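PDB 5LHJ: leucine aminopeptidase 2, chloroplastic from Streptomyces sp. BC16019, which probably removes N-terminal amino acids from peptides as a manganese-dependent M17-family metalloaminopeptidase, and takes part in bottromycin maturation. Local coordinates for residues Ala176-Asn185 with Glu476-Arg487; Leu258-Ser267 with Met281-Val291. All coordinates share one frame; numbering follows the deposited sequence.

Contact 1. Residues Ala176-Asn185 with Glu476-Arg487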
ATOM      1  N   ALA A 176      17.584   7.170 -38.548  1.00 18.02           N
ATOM      2  CA  ALA A 176      17.444   5.833 -37.930  1.00 17.20           C
ATOM      3  C   ALA A 176      16.898   5.970 -36.497  1.00 16.63           C
ATOM      4  O   ALA A 176      16.013   5.226 -36.085  1.00 16.29           O
ATOM      5  CB  ALA A 176      18.777   5.110 -37.924  1.00 17.19           C
ATOM      6  N   THR A 177      17.419   6.935 -35.750  1.00 16.44           N
ATOM      7  CA  THR A 177      16.916   7.188 -34.394  1.00 16.27           C
ATOM      8  C   THR A 177      15.415   7.502 -34.424  1.00 16.43           C
ATOM      9  O   THR A 177      14.644   6.982 -33.618  1.00 15.87           O
ATOM     10  CB  THR A 177      17.698   8.330 -33.711  1.00 16.34           C
ATOM     11  OG1 THR A 177      19.089   8.000 -33.665  1.00 16.55           O
ATOM     12  CG2 THR A 177      17.222   8.572 -32.286  1.00 16.31           C
ATOM     13  N   CYS A 178      14.993   8.340 -35.369  1.00 16.70           N
ATOM     14  CA  CYS A 178      13.580   8.722 -35.465  1.00 17.26           C
ATOM     15  C   CYS A 178      12.662   7.562 -35.902  1.00 16.77           C
ATOM     16  O   CYS A 178      11.490   7.517 -35.515  1.00 16.34           O
ATOM     17  CB  CYS A 178      13.429   9.954 -36.377  1.00 18.16           C
ATOM     18  SG  CYS A 178      14.126  11.481 -35.663  1.00 20.25           S
ATOM     19  N   LEU A 179      13.196   6.622 -36.686  1.00 16.69           N
ATOM     20  CA  LEU A 179      12.481   5.381 -37.002  1.00 16.65           C
ATOM     21  C   LEU A 179      12.185   4.617 -35.696  1.00 15.88           C
ATOM     22  O   LEU A 179      11.058   4.177 -35.456  1.00 15.46           O
ATOM     23  CB  LEU A 179      13.287   4.499 -37.956  1.00 17.22           C
ATOM     24  CG  LEU A 179      12.820   3.063 -38.173  1.00 17.60           C
ATOM     25  CD1 LEU A 179      11.389   3.043 -38.700  1.00 18.22           C
ATOM     26  CD2 LEU A 179      13.773   2.352 -39.119  1.00 18.08           C
ATOM     27  N   ALA A 180      13.207   4.464 -34.863  1.00 15.17           N
ATOM     28  CA  ALA A 180      13.013   3.800 -33.570  1.00 14.84           C
ATOM     29  C   ALA A 180      11.990   4.562 -32.709  1.00 14.85           C
ATOM     30  O   ALA A 180      11.143   3.930 -32.078  1.00 14.42           O
ATOM     31  CB  ALA A 180      14.323   3.624 -32.833  1.00 14.67           C
ATOM     32  N   ARG A 181      12.067   5.900 -32.692  1.00 14.95           N
ATOM     33  CA  ARG A 181      11.086   6.717 -31.950  1.00 15.49           C
ATOM     34  C   ARG A 181       9.654   6.446 -32.427  1.00 15.96           C
ATOM     35  O   ARG A 181       8.736   6.270 -31.621  1.00 15.67           O
ATOM     36  CB  ARG A 181      11.382   8.213 -32.079  1.00 15.64           C
ATOM     37  CG  ARG A 181      12.657   8.674 -31.419  1.00 15.50           C
ATOM     38  CD  ARG A 181      12.898  10.159 -31.625  1.00 15.82           C
ATOM     39  NE  ARG A 181      14.095  10.648 -30.942  1.00 15.84           N
ATOM     40  CZ  ARG A 181      14.524  11.905 -30.972  1.00 16.19           C
ATOM     41  NH1 ARG A 181      13.879  12.827 -31.691  1.00 16.53           N
ATOM     42  NH2 ARG A 181      15.606  12.260 -30.279  1.00 16.24           N
ATOM     43  N   ASP A 182       9.471   6.401 -33.744  1.00 16.52           N
ATOM     44  CA  ASP A 182       8.152   6.111 -34.315  1.00 17.22           C
ATOM     45  C   ASP A 182       7.624   4.736 -33.883  1.00 17.08           C
ATOM     46  O   ASP A 182       6.444   4.596 -33.532  1.00 17.43           O
ATOM     47  CB  ASP A 182       8.204   6.161 -35.848  1.00 17.94           C
ATOM     48  CG  ASP A 182       8.288   7.568 -36.412  1.00 18.78           C
ATOM     49  OD1 ASP A 182       8.096   8.584 -35.693  1.00 18.46           O
ATOM     50  OD2 ASP A 182       8.528   7.640 -37.654  1.00 19.79           O
ATOM     51  N   LEU A 183       8.487   3.719 -33.900  1.00 16.64           N
ATOM     52  CA  LEU A 183       8.084   2.373 -33.531  1.00 16.63           C
ATOM     53  C   LEU A 183       7.665   2.309 -32.055  1.00 16.35           C
ATOM     54  O   LEU A 183       6.647   1.703 -31.713  1.00 16.13           O
ATOM     55  CB  LEU A 183       9.204   1.365 -33.819  1.00 16.76           C
ATOM     56  CG  LEU A 183       9.535   1.129 -35.290  1.00 17.24           C
ATOM     57  CD1 LEU A 183      10.862   0.401 -35.399  1.00 17.29           C
ATOM     58  CD2 LEU A 183       8.412   0.365 -35.995  1.00 17.72           C
ATOM     59  N   VAL A 184       8.433   2.972 -31.194  1.00 16.33           N
ATOM     60  CA  VAL A 184       8.128   2.988 -29.754  1.00 16.42           C
ATOM     61  C   VAL A 184       6.844   3.765 -29.482  1.00 16.76           C
ATOM     62  O   VAL A 184       5.991   3.297 -28.715  1.00 17.00           O
ATOM     63  CB  VAL A 184       9.309   3.553 -28.927  1.00 16.34           C
ATOM     64  CG1 VAL A 184       8.925   3.794 -27.468  1.00 16.54           C
ATOM     65  CG2 VAL A 184      10.497   2.613 -29.035  1.00 16.42           C
ATOM     66  N   ASN A 185       6.690   4.917 -30.122  1.00 16.99           N
ATOM     67  CA  ASN A 185       5.488   5.745 -29.967  1.00 17.45           C
ATOM     68  C   ASN A 185       4.207   5.114 -30.500  1.00 18.39           C
ATOM     69  O   ASN A 185       3.115   5.441 -30.022  1.00 18.83           O
ATOM     70  CB  ASN A 185       5.687   7.117 -30.610  1.00 17.37           C
ATOM     71  CG  ASN A 185       6.545   8.043 -29.764  1.00 17.03           C
ATOM     72  OD1 ASN A 185       6.520   7.976 -28.529  1.00 17.04           O
ATOM     73  ND2 ASN A 185       7.314   8.903 -30.413  1.00 16.76           N
ATOM     74  N   GLU A 476      17.929  17.544 -27.592  1.00 22.72           N
ATOM     75  CA  GLU A 476      17.452  16.906 -28.824  1.00 22.82           C
ATOM     76  C   GLU A 476      16.467  15.751 -28.563  1.00 21.77           C
ATOM     77  O   GLU A 476      16.121  15.021 -29.502  1.00 20.48           O
ATOM     78  CB  GLU A 476      18.642  16.428 -29.675  1.00 24.01           C
ATOM     79  CG  GLU A 476      19.379  15.175 -29.202  1.00 25.71           C
ATOM     80  CD  GLU A 476      20.374  15.412 -28.086  1.00 28.01           C
ATOM     81  OE1 GLU A 476      20.330  16.472 -27.428  1.00 29.72           O
ATOM     82  OE2 GLU A 476      21.206  14.521 -27.858  1.00 31.90           O
ATOM     83  N   VAL A 477      16.020  15.591 -27.305  1.00 20.75           N
ATOM     84  CA  VAL A 477      15.196  14.447 -26.906  1.00 20.36           C
ATOM     85  C   VAL A 477      13.750  14.863 -26.605  1.00 19.90           C
ATOM     86  O   VAL A 477      13.507  15.749 -25.767  1.00 20.47           O
ATOM     87  CB  VAL A 477      15.800  13.720 -25.691  1.00 20.64           C
ATOM     88  CG1 VAL A 477      15.019  12.432 -25.396  1.00 20.40           C
ATOM     89  CG2 VAL A 477      17.264  13.399 -25.932  1.00 20.82           C
ATOM     90  N   PRO A 478      12.770  14.226 -27.282  1.00 19.31           N
ATOM     91  CA  PRO A 478      11.362  14.550 -27.100  1.00 19.00           C
ATOM     92  C   PRO A 478      10.783  13.844 -25.895  1.00 19.08           C
ATOM     93  O   PRO A 478      11.428  12.959 -25.327  1.00 18.69           O
ATOM     94  CB  PRO A 478      10.714  13.967 -28.363  1.00 19.22           C
ATOM     95  CG  PRO A 478      11.518  12.755 -28.625  1.00 18.95           C
ATOM     96  CD  PRO A 478      12.938  13.143 -28.271  1.00 19.07           C
ATOM     97  N   TYR A 479       9.565  14.231 -25.533  1.00 19.15           N
ATOM     98  CA  TYR A 479       8.739  13.405 -24.659  1.00 19.58           C
ATOM     99  C   TYR A 479       8.439  12.123 -25.426  1.00 18.36           C
ATOM    100  O   TYR A 479       8.212  12.171 -26.635  1.00 18.81           O
ATOM    101  CB  TYR A 479       7.424  14.114 -24.310  1.00 20.60           C
ATOM    102  CG  TYR A 479       6.530  13.270 -23.429  1.00 21.89           C
ATOM    103  CD1 TYR A 479       5.642  12.354 -23.972  1.00 22.39           C
ATOM    104  CD2 TYR A 479       6.606  13.365 -22.046  1.00 22.99           C
ATOM    105  CE1 TYR A 479       4.847  11.558 -23.159  1.00 23.27           C
ATOM    106  CE2 TYR A 479       5.818  12.578 -21.224  1.00 23.80           C
ATOM    107  CZ  TYR A 479       4.939  11.680 -21.786  1.00 24.04           C
ATOM    108  OH  TYR A 479       4.149  10.902 -20.973  1.00 26.29           O
ATOM    109  N   GLY A 480       8.423  10.999 -24.726  1.00 17.80           N
ATOM    110  CA  GLY A 480       7.970   9.711 -25.280  1.00 17.31           C
ATOM    111  C   GLY A 480       9.115   8.852 -25.795  1.00 16.59           C
ATOM    112  O   GLY A 480      10.204   8.831 -25.216  1.00 16.49           O
ATOM    113  N   GLY A 481       8.885   8.102 -26.868  1.00 15.93           N
ATOM    114  CA  GLY A 481       9.926   7.246 -27.420  1.00 15.66           C
ATOM    115  C   GLY A 481      11.143   8.058 -27.846  1.00 15.51           C
ATOM    116  O   GLY A 481      11.008   9.068 -28.544  1.00 15.82           O
ATOM    117  N   THR A 482      12.334   7.636 -27.421  1.00 14.95           N
ATOM    118  CA  THR A 482      13.549   8.408 -27.639  1.00 15.13           C
ATOM    119  C   THR A 482      14.467   7.855 -28.737  1.00 15.07           C
ATOM    120  O   THR A 482      15.285   8.597 -29.289  1.00 15.00           O
ATOM    121  CB  THR A 482      14.396   8.464 -26.361  1.00 15.17           C
ATOM    122  OG1 THR A 482      14.777   7.139 -25.993  1.00 14.85           O
ATOM    123  CG2 THR A 482      13.634   9.108 -25.229  1.00 15.31           C
ATOM    124  N   GLY A 483      14.326   6.572 -29.074  1.00 15.06           N
ATOM    125  CA  GLY A 483      15.272   5.901 -29.957  1.00 15.29           C
ATOM    126  C   GLY A 483      16.647   5.694 -29.330  1.00 15.40           C
ATOM    127  O   GLY A 483      17.643   5.531 -30.032  1.00 15.44           O
ATOM    128  N   PHE A 484      16.694   5.699 -27.997  1.00 15.47           N
ATOM    129  CA  PHE A 484      17.934   5.497 -27.255  1.00 15.59           C
ATOM    130  C   PHE A 484      18.623   4.202 -27.685  1.00 15.55           C
ATOM    131  O   PHE A 484      17.959   3.185 -27.899  1.00 15.33           O
ATOM    132  CB  PHE A 484      17.660   5.448 -25.752  1.00 15.77           C
ATOM    133  CG  PHE A 484      18.904   5.451 -24.904  1.00 15.90           C
ATOM    134  CD1 PHE A 484      19.518   6.643 -24.569  1.00 16.40           C
ATOM    135  CD2 PHE A 484      19.443   4.264 -24.424  1.00 16.13           C
ATOM    136  CE1 PHE A 484      20.650   6.657 -23.765  1.00 16.60           C
ATOM    137  CE2 PHE A 484      20.585   4.268 -23.634  1.00 16.16           C
ATOM    138  CZ  PHE A 484      21.182   5.478 -23.309  1.00 16.23           C
ATOM    139  N   ALA A 485      19.945   4.303 -27.840  1.00 15.67           N
ATOM    140  CA  ALA A 485      20.888   3.232 -28.196  1.00 15.83           C
ATOM    141  C   ALA A 485      21.100   3.020 -29.697  1.00 16.03           C
ATOM    142  O   ALA A 485      22.061   2.359 -30.086  1.00 16.23           O
ATOM    143  CB  ALA A 485      20.564   1.910 -27.502  1.00 15.95           C
ATOM    144  N   VAL A 486      20.243   3.600 -30.548  1.00 16.19           N
ATOM    145  CA  VAL A 486      20.452   3.504 -31.998  1.00 16.45           C
ATOM    146  C   VAL A 486      21.828   4.055 -32.381  1.00 17.03           C
ATOM    147  O   VAL A 486      22.620   3.377 -33.043  1.00 16.90           O
ATOM    148  CB  VAL A 486      19.345   4.219 -32.810  1.00 16.16           C
ATOM    149  CG1 VAL A 486      19.696   4.263 -34.293  1.00 16.24           C
ATOM    150  CG2 VAL A 486      18.004   3.511 -32.624  1.00 15.97           C
ATOM    151  N   ARG A 487      22.122   5.261 -31.935  1.00 17.79           N
ATOM    152  CA  ARG A 487      23.372   5.889 -32.318  1.00 19.15           C
ATOM    153  C   ARG A 487      24.596   5.259 -31.636  1.00 18.40           C
ATOM    154  O   ARG A 487      25.655   5.147 -32.263  1.00 18.48           O
ATOM    155  CB  ARG A 487      23.286   7.399 -32.132  1.00 21.16           C
ATOM    156  CG  ARG A 487      22.469   8.011 -33.266  1.00 23.35           C
ATOM    157  CD  ARG A 487      22.227   9.489 -33.082  1.00 25.72           C
ATOM    158  NE  ARG A 487      21.269   9.621 -32.001  1.00 28.60           N
ATOM    159  CZ  ARG A 487      21.407  10.332 -30.893  1.00 31.02           C
ATOM    160  NH1 ARG A 487      22.447  11.131 -30.680  1.00 32.68           N
ATOM    161  NH2 ARG A 487      20.423  10.285 -30.006  1.00 33.05           N
TER
HETATM  162  O   HOH W   1      20.157   6.990 -30.500  1.00 18.12           O
HETATM  163  O   HOH W   2      17.230  10.473 -28.694  1.00 30.72           O
HETATM  164  O   HOH W   3       8.878  10.796 -28.981  1.00 15.59           O
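The carbonyl O of Thr482 is gripped twice: Arg181 NE donates to it at 2.9 Å, nearly straight (168°) and from above the carbonyl plane, and a water donates to it while accepting from Arg181 NH2. NH2 also reaches Glu476 O at 2.9 Å. An extended chain from CG to NE carries the guanidinium across the loop, where Pro478 CD sits over the centre of one face, 3.4 Å from Arg181 CZ. Leu137 O takes NH1, so backbone carbonyls and water serve this buried cation. With an alanine here, the carbonyls of Glu476 and Thr482 would probably lose their charged donor, and Pro478 the flat group it packs on. One turn on, Asn185 OD1 accepts from Gly481 N at 2.9 Å. Glycine suits position 481 because a side chain would run into Val184, and position 483 because one would strike Thr177 O. Ala180 is small enough for its CB to meet Val486 CG2 at 3.7 Å. Thr177 OG1, also bonded to Ala173 O, accepts a bent bond (143°) from Arg487 NE at 3.2 Å, lying in the plane of that guanidinium. Arg181 and Asn185 thus bind main-chain atoms, so their hold depends on the loop's backbone path and its glycines.

Contact 2. Residues Leu258-Ser267 with Met281-Val291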
ATOM      1  N   LEU A 258      23.104  -9.018 -33.304  1.00 18.49           N
ATOM      2  CA  LEU A 258      22.375  -8.096 -32.431  1.00 18.26           C
ATOM      3  C   LEU A 258      21.041  -8.739 -32.068  1.00 17.91           C
ATOM      4  O   LEU A 258      20.314  -9.204 -32.950  1.00 18.14           O
ATOM      5  CB  LEU A 258      22.090  -6.754 -33.126  1.00 18.07           C
ATOM      6  CG  LEU A 258      23.291  -5.965 -33.661  1.00 18.43           C
ATOM      7  CD1 LEU A 258      22.833  -4.683 -34.338  1.00 18.60           C
ATOM      8  CD2 LEU A 258      24.283  -5.668 -32.541  1.00 18.52           C
ATOM      9  N   VAL A 259      20.726  -8.767 -30.778  1.00 17.42           N
ATOM     10  CA  VAL A 259      19.491  -9.359 -30.288  1.00 17.38           C
ATOM     11  C   VAL A 259      18.678  -8.245 -29.641  1.00 17.46           C
ATOM     12  O   VAL A 259      19.171  -7.598 -28.722  1.00 17.74           O
ATOM     13  CB  VAL A 259      19.766 -10.473 -29.253  1.00 17.46           C
ATOM     14  CG1 VAL A 259      18.461 -11.026 -28.693  1.00 17.41           C
ATOM     15  CG2 VAL A 259      20.598 -11.581 -29.881  1.00 17.68           C
ATOM     16  N   GLY A 260      17.442  -8.032 -30.101  1.00 17.18           N
ATOM     17  CA  GLY A 260      16.598  -6.949 -29.579  1.00 16.99           C
ATOM     18  C   GLY A 260      15.268  -7.429 -29.031  1.00 17.15           C
ATOM     19  O   GLY A 260      14.511  -8.080 -29.753  1.00 17.29           O
ATOM     20  N   LYS A 261      14.974  -7.097 -27.772  1.00 16.66           N
ATOM     21  CA  LYS A 261      13.710  -7.484 -27.127  1.00 16.98           C
ATOM     22  C   LYS A 261      12.519  -6.730 -27.721  1.00 16.53           C
ATOM     23  O   LYS A 261      12.467  -5.506 -27.641  1.00 16.09           O
ATOM     24  CB  LYS A 261      13.769  -7.237 -25.609  1.00 17.58           C
ATOM     25  CG  LYS A 261      12.470  -7.500 -24.835  1.00 18.26           C
ATOM     26  CD  LYS A 261      12.525  -6.907 -23.422  1.00 19.20           C
ATOM     27  CE  LYS A 261      11.130  -6.794 -22.839  1.00 20.31           C
ATOM     28  NZ  LYS A 261      11.134  -6.284 -21.459  1.00 21.61           N
ATOM     29  N   GLY A 262      11.571  -7.472 -28.303  1.00 16.47           N
ATOM     30  CA  GLY A 262      10.403  -6.879 -28.948  1.00 16.75           C
ATOM     31  C   GLY A 262       9.059  -7.196 -28.314  1.00 16.85           C
ATOM     32  O   GLY A 262       8.139  -7.640 -29.007  1.00 17.33           O
ATOM     33  N   VAL A 263       8.906  -6.916 -27.022  1.00 16.81           N
ATOM     34  CA  VAL A 263       7.602  -7.109 -26.382  1.00 17.11           C
ATOM     35  C   VAL A 263       6.767  -5.868 -26.688  1.00 17.13           C
ATOM     36  O   VAL A 263       6.997  -4.807 -26.136  1.00 17.03           O
ATOM     37  CB  VAL A 263       7.709  -7.409 -24.867  1.00 17.11           C
ATOM     38  CG1 VAL A 263       6.322  -7.575 -24.249  1.00 17.49           C
ATOM     39  CG2 VAL A 263       8.521  -8.676 -24.661  1.00 17.41           C
ATOM     40  N   THR A 264       5.811  -6.016 -27.599  1.00 17.35           N
ATOM     41  CA  THR A 264       5.036  -4.896 -28.105  1.00 17.74           C
ATOM     42  C   THR A 264       4.009  -4.348 -27.118  1.00 18.18           C
ATOM     43  O   THR A 264       3.645  -3.176 -27.195  1.00 18.22           O
ATOM     44  CB  THR A 264       4.355  -5.238 -29.442  1.00 18.30           C
ATOM     45  OG1 THR A 264       3.454  -6.340 -29.268  1.00 18.66           O
ATOM     46  CG2 THR A 264       5.424  -5.607 -30.481  1.00 18.49           C
ATOM     47  N   PHE A 265       3.538  -5.195 -26.207  1.00 18.15           N
ATOM     48  CA  PHE A 265       2.750  -4.735 -25.079  1.00 18.29           C
ATOM     49  C   PHE A 265       3.024  -5.651 -23.893  1.00 18.33           C
ATOM     50  O   PHE A 265       2.904  -6.866 -24.016  1.00 17.68           O
ATOM     51  CB  PHE A 265       1.255  -4.707 -25.392  1.00 18.81           C
ATOM     52  CG  PHE A 265       0.439  -4.179 -24.256  1.00 18.91           C
ATOM     53  CD1 PHE A 265       0.467  -2.832 -23.938  1.00 19.63           C
ATOM     54  CD2 PHE A 265      -0.265  -5.044 -23.449  1.00 19.81           C
ATOM     55  CE1 PHE A 265      -0.233  -2.349 -22.846  1.00 20.08           C
ATOM     56  CE2 PHE A 265      -0.986  -4.573 -22.360  1.00 20.16           C
ATOM     57  CZ  PHE A 265      -0.960  -3.234 -22.050  1.00 19.98           C
ATOM     58  N   ASP A 266       3.414  -5.054 -22.766  1.00 18.64           N
ATOM     59  CA  ASP A 266       3.687  -5.796 -21.547  1.00 18.92           C
ATOM     60  C   ASP A 266       2.778  -5.304 -20.409  1.00 19.41           C
ATOM     61  O   ASP A 266       3.014  -4.243 -19.824  1.00 19.53           O
ATOM     62  CB  ASP A 266       5.156  -5.646 -21.166  1.00 19.03           C
ATOM     63  CG  ASP A 266       5.492  -6.331 -19.867  1.00 19.65           C
ATOM     64  OD1 ASP A 266       4.752  -7.246 -19.457  1.00 19.06           O
ATOM     65  OD2 ASP A 266       6.493  -5.928 -19.245  1.00 20.50           O
ATOM     66  N   SER A 267       1.773  -6.113 -20.087  1.00 19.46           N
ATOM     67  CA  SER A 267       0.870  -5.846 -18.976  1.00 20.00           C
ATOM     68  C   SER A 267       1.402  -6.356 -17.641  1.00 19.65           C
ATOM     69  O   SER A 267       0.744  -6.147 -16.625  1.00 20.32           O
ATOM     70  CB  SER A 267      -0.466  -6.559 -19.212  1.00 20.57           C
ATOM     71  OG  SER A 267      -0.300  -7.939 -18.939  1.00 21.66           O
ATOM     72  N   MET A 281       3.616   0.792 -21.213  1.00 34.30           N
ATOM     73  CA  MET A 281       3.540  -0.658 -21.449  1.00 34.96           C
ATOM     74  C   MET A 281       3.764  -1.060 -22.920  1.00 33.60           C
ATOM     75  O   MET A 281       4.081  -2.229 -23.213  1.00 30.46           O
ATOM     76  CB  MET A 281       2.191  -1.200 -20.966  1.00 36.80           C
ATOM     77  CG  MET A 281       1.986  -1.165 -19.460  1.00 38.37           C
ATOM     78  SD  MET A 281       0.344  -1.787 -19.015  1.00 41.70           S
ATOM     79  CE  MET A 281       0.456  -1.729 -17.229  1.00 41.82           C
ATOM     80  N   LYS A 282       3.571  -0.087 -23.817  1.00 32.38           N
ATOM     81  CA  LYS A 282       3.900  -0.206 -25.256  1.00 32.15           C
ATOM     82  C   LYS A 282       5.400  -0.030 -25.616  1.00 31.29           C
ATOM     83  O   LYS A 282       5.771  -0.276 -26.783  1.00 32.73           O
ATOM     84  CB  LYS A 282       3.095   0.835 -26.068  1.00 32.18           C
ATOM     85  CG  LYS A 282       3.495   2.300 -25.818  1.00 32.36           C
ATOM     86  CD  LYS A 282       2.799   3.273 -26.764  1.00 32.28           C
ATOM     87  CE  LYS A 282       3.271   4.701 -26.502  1.00 32.03           C
ATOM     88  NZ  LYS A 282       2.552   5.705 -27.331  1.00 31.79           N
ATOM     89  N   ALA A 283       6.221   0.432 -24.656  1.00 29.13           N
ATOM     90  CA  ALA A 283       7.646   0.805 -24.863  1.00 27.37           C
ATOM     91  C   ALA A 283       8.664  -0.323 -24.583  1.00 24.64           C
ATOM     92  O   ALA A 283       9.902  -0.153 -24.688  1.00 23.62           O
ATOM     93  CB  ALA A 283       7.974   1.990 -23.999  1.00 28.01           C
ATOM     94  N   ASP A 284       8.151  -1.493 -24.249  1.00 22.33           N
ATOM     95  CA  ASP A 284       9.009  -2.624 -23.974  1.00 21.60           C
ATOM     96  C   ASP A 284       9.509  -3.350 -25.236  1.00 19.84           C
ATOM     97  O   ASP A 284      10.067  -4.433 -25.140  1.00 18.86           O
ATOM     98  CB  ASP A 284       8.360  -3.559 -22.949  1.00 22.78           C
ATOM     99  CG  ASP A 284       8.810  -3.234 -21.527  1.00 24.15           C
ATOM    100  OD1 ASP A 284      10.038  -3.258 -21.274  1.00 25.31           O
ATOM    101  OD2 ASP A 284       7.957  -2.934 -20.668  1.00 25.13           O
ATOM    102  N   MET A 285       9.344  -2.714 -26.393  1.00 18.58           N
ATOM    103  CA  MET A 285       9.976  -3.171 -27.654  1.00 17.97           C
ATOM    104  C   MET A 285      11.066  -2.178 -28.097  1.00 17.43           C
ATOM    105  O   MET A 285      11.525  -2.221 -29.246  1.00 17.26           O
ATOM    106  CB  MET A 285       8.914  -3.402 -28.740  1.00 18.33           C
ATOM    107  CG  MET A 285       7.782  -2.381 -28.820  1.00 18.65           C
ATOM    108  SD  MET A 285       8.266  -0.659 -28.951  1.00 19.26           S
ATOM    109  CE  MET A 285       8.924  -0.627 -30.618  1.00 19.07           C
ATOM    110  N   GLY A 286      11.524  -1.324 -27.169  1.00 16.61           N
ATOM    111  CA  GLY A 286      12.565  -0.328 -27.457  1.00 16.45           C
ATOM    112  C   GLY A 286      13.889  -0.942 -27.901  1.00 16.07           C
ATOM    113  O   GLY A 286      14.609  -0.349 -28.715  1.00 16.26           O
ATOM    114  N   GLY A 287      14.208  -2.123 -27.390  1.00 15.54           N
ATOM    115  CA  GLY A 287      15.429  -2.833 -27.794  1.00 15.53           C
ATOM    116  C   GLY A 287      15.368  -3.332 -29.234  1.00 15.62           C
ATOM    117  O   GLY A 287      16.314  -3.130 -30.020  1.00 15.74           O
ATOM    118  N   ALA A 288      14.256  -3.972 -29.580  1.00 15.34           N
ATOM    119  CA  ALA A 288      13.996  -4.387 -30.965  1.00 15.66           C
ATOM    120  C   ALA A 288      13.971  -3.179 -31.903  1.00 15.69           C
ATOM    121  O   ALA A 288      14.524  -3.244 -33.014  1.00 16.06           O
ATOM    122  CB  ALA A 288      12.689  -5.162 -31.060  1.00 15.52           C
ATOM    123  N   ALA A 289      13.353  -2.076 -31.474  1.00 15.68           N
ATOM    124  CA  ALA A 289      13.334  -0.850 -32.273  1.00 15.81           C
ATOM    125  C   ALA A 289      14.748  -0.336 -32.558  1.00 15.83           C
ATOM    126  O   ALA A 289      15.045   0.076 -33.687  1.00 15.87           O
ATOM    127  CB  ALA A 289      12.519   0.246 -31.595  1.00 16.01           C
ATOM    128  N   ALA A 290      15.602  -0.344 -31.544  1.00 15.50           N
ATOM    129  CA  ALA A 290      16.973   0.140 -31.691  1.00 15.77           C
ATOM    130  C   ALA A 290      17.780  -0.736 -32.652  1.00 15.96           C
ATOM    131  O   ALA A 290      18.521  -0.220 -33.510  1.00 16.19           O
ATOM    132  CB  ALA A 290      17.673   0.223 -30.342  1.00 15.96           C
ATOM    133  N   VAL A 291      17.605  -2.044 -32.534  1.00 15.82           N
ATOM    134  CA  VAL A 291      18.305  -3.005 -33.387  1.00 16.34           C
ATOM    135  C   VAL A 291      17.853  -2.883 -34.841  1.00 16.65           C
ATOM    136  O   VAL A 291      18.696  -2.822 -35.755  1.00 16.97           O
ATOM    137  CB  VAL A 291      18.158  -4.452 -32.862  1.00 16.05           C
ATOM    138  CG1 VAL A 291      18.679  -5.490 -33.866  1.00 16.27           C
ATOM    139  CG2 VAL A 291      18.900  -4.612 -31.537  1.00 16.12           C
TER
HETATM  140  O   HOH W   4      13.059  -3.841 -25.370  1.00 15.39           O
HETATM  141  O   HOH W   5       5.489  -2.600 -19.433  1.00 33.04           O
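Lys261 and Asp284 form the salt bridge of this contact: NZ meets OD1 at 3.2 Å, from above the carboxylate plane. CG of the lysine lies anti to the backbone N (chi1 175°), and the chain beyond it is extended, which takes NZ past Asp284 O to the acid. Thr373 holds both ends, its carbonyl accepting from NZ and its hydroxyl bonding OD1. The other oxygen, Asp284 OD2, lies 3.6 Å from Asp266 OD2, the two carboxylate planes 62° apart. Lys273 pairs with Asp266 OD2 and would probably offset part of this like-charge crowding, as the metals would. Lys261, Asp266 and Asp284 are manganese ligands of this enzyme, Asp266 serving both metals and the others the first, but no manganese is bound to this chain here. In this M17 catalytic domain the end of a central sheet strand lies against the loop leading into helix 286-301, and the ligands gather at that junction.

Backbone bonds fasten the junction. Asp266 N donates to Met281 O at 2.9 Å, and Ala288 N, in the first turn of the helix, to Lys261 O at 3.1 Å. A water donates to Lys261 O and Asp284 O and accepts from Gly287 N.

In the apolar packing, Gly260 lets strand and helix approach to 3.9 Å between its CA and that of Ala288; any side chain would strike the helix. Val291 puts CG1 against Leu258 CB at 3.7 Å and CG2 against Gly260 CA. At the far end Met281 lies obliquely beside the Phe265 ring, a Met-aromatic contact with SD 4.6 Å from the ring centroid; Arg324 and Val325 of a second subunit pack on this pair.

Overall arrangement
Both contacts belong to the catalytic domain, their centres about 12 Å apart. Both segments of contact 2 fall between the two of contact 1 in sequence: helix 164-185 comes first, then strand 255-263 and helix 286-301, and finally strand 480-481 leading into helix 486-498. Helix 286-301 connects them, packing on the sheet in contact 2 while its Ala289 and Ala293 meet Ala180, and Ala290 meets Val486, of contact 1. Lys282 NZ probably hydrogen-bonds Asn185 O at 2.8 Å, and Met285 CE packs against Leu183 O. Contact 1 lies close to the manganese-binding residues, the side chain of Val184 about 9 Å from that of Asp284, and ties the C-terminal part of the chain to helix 164-185 beside them.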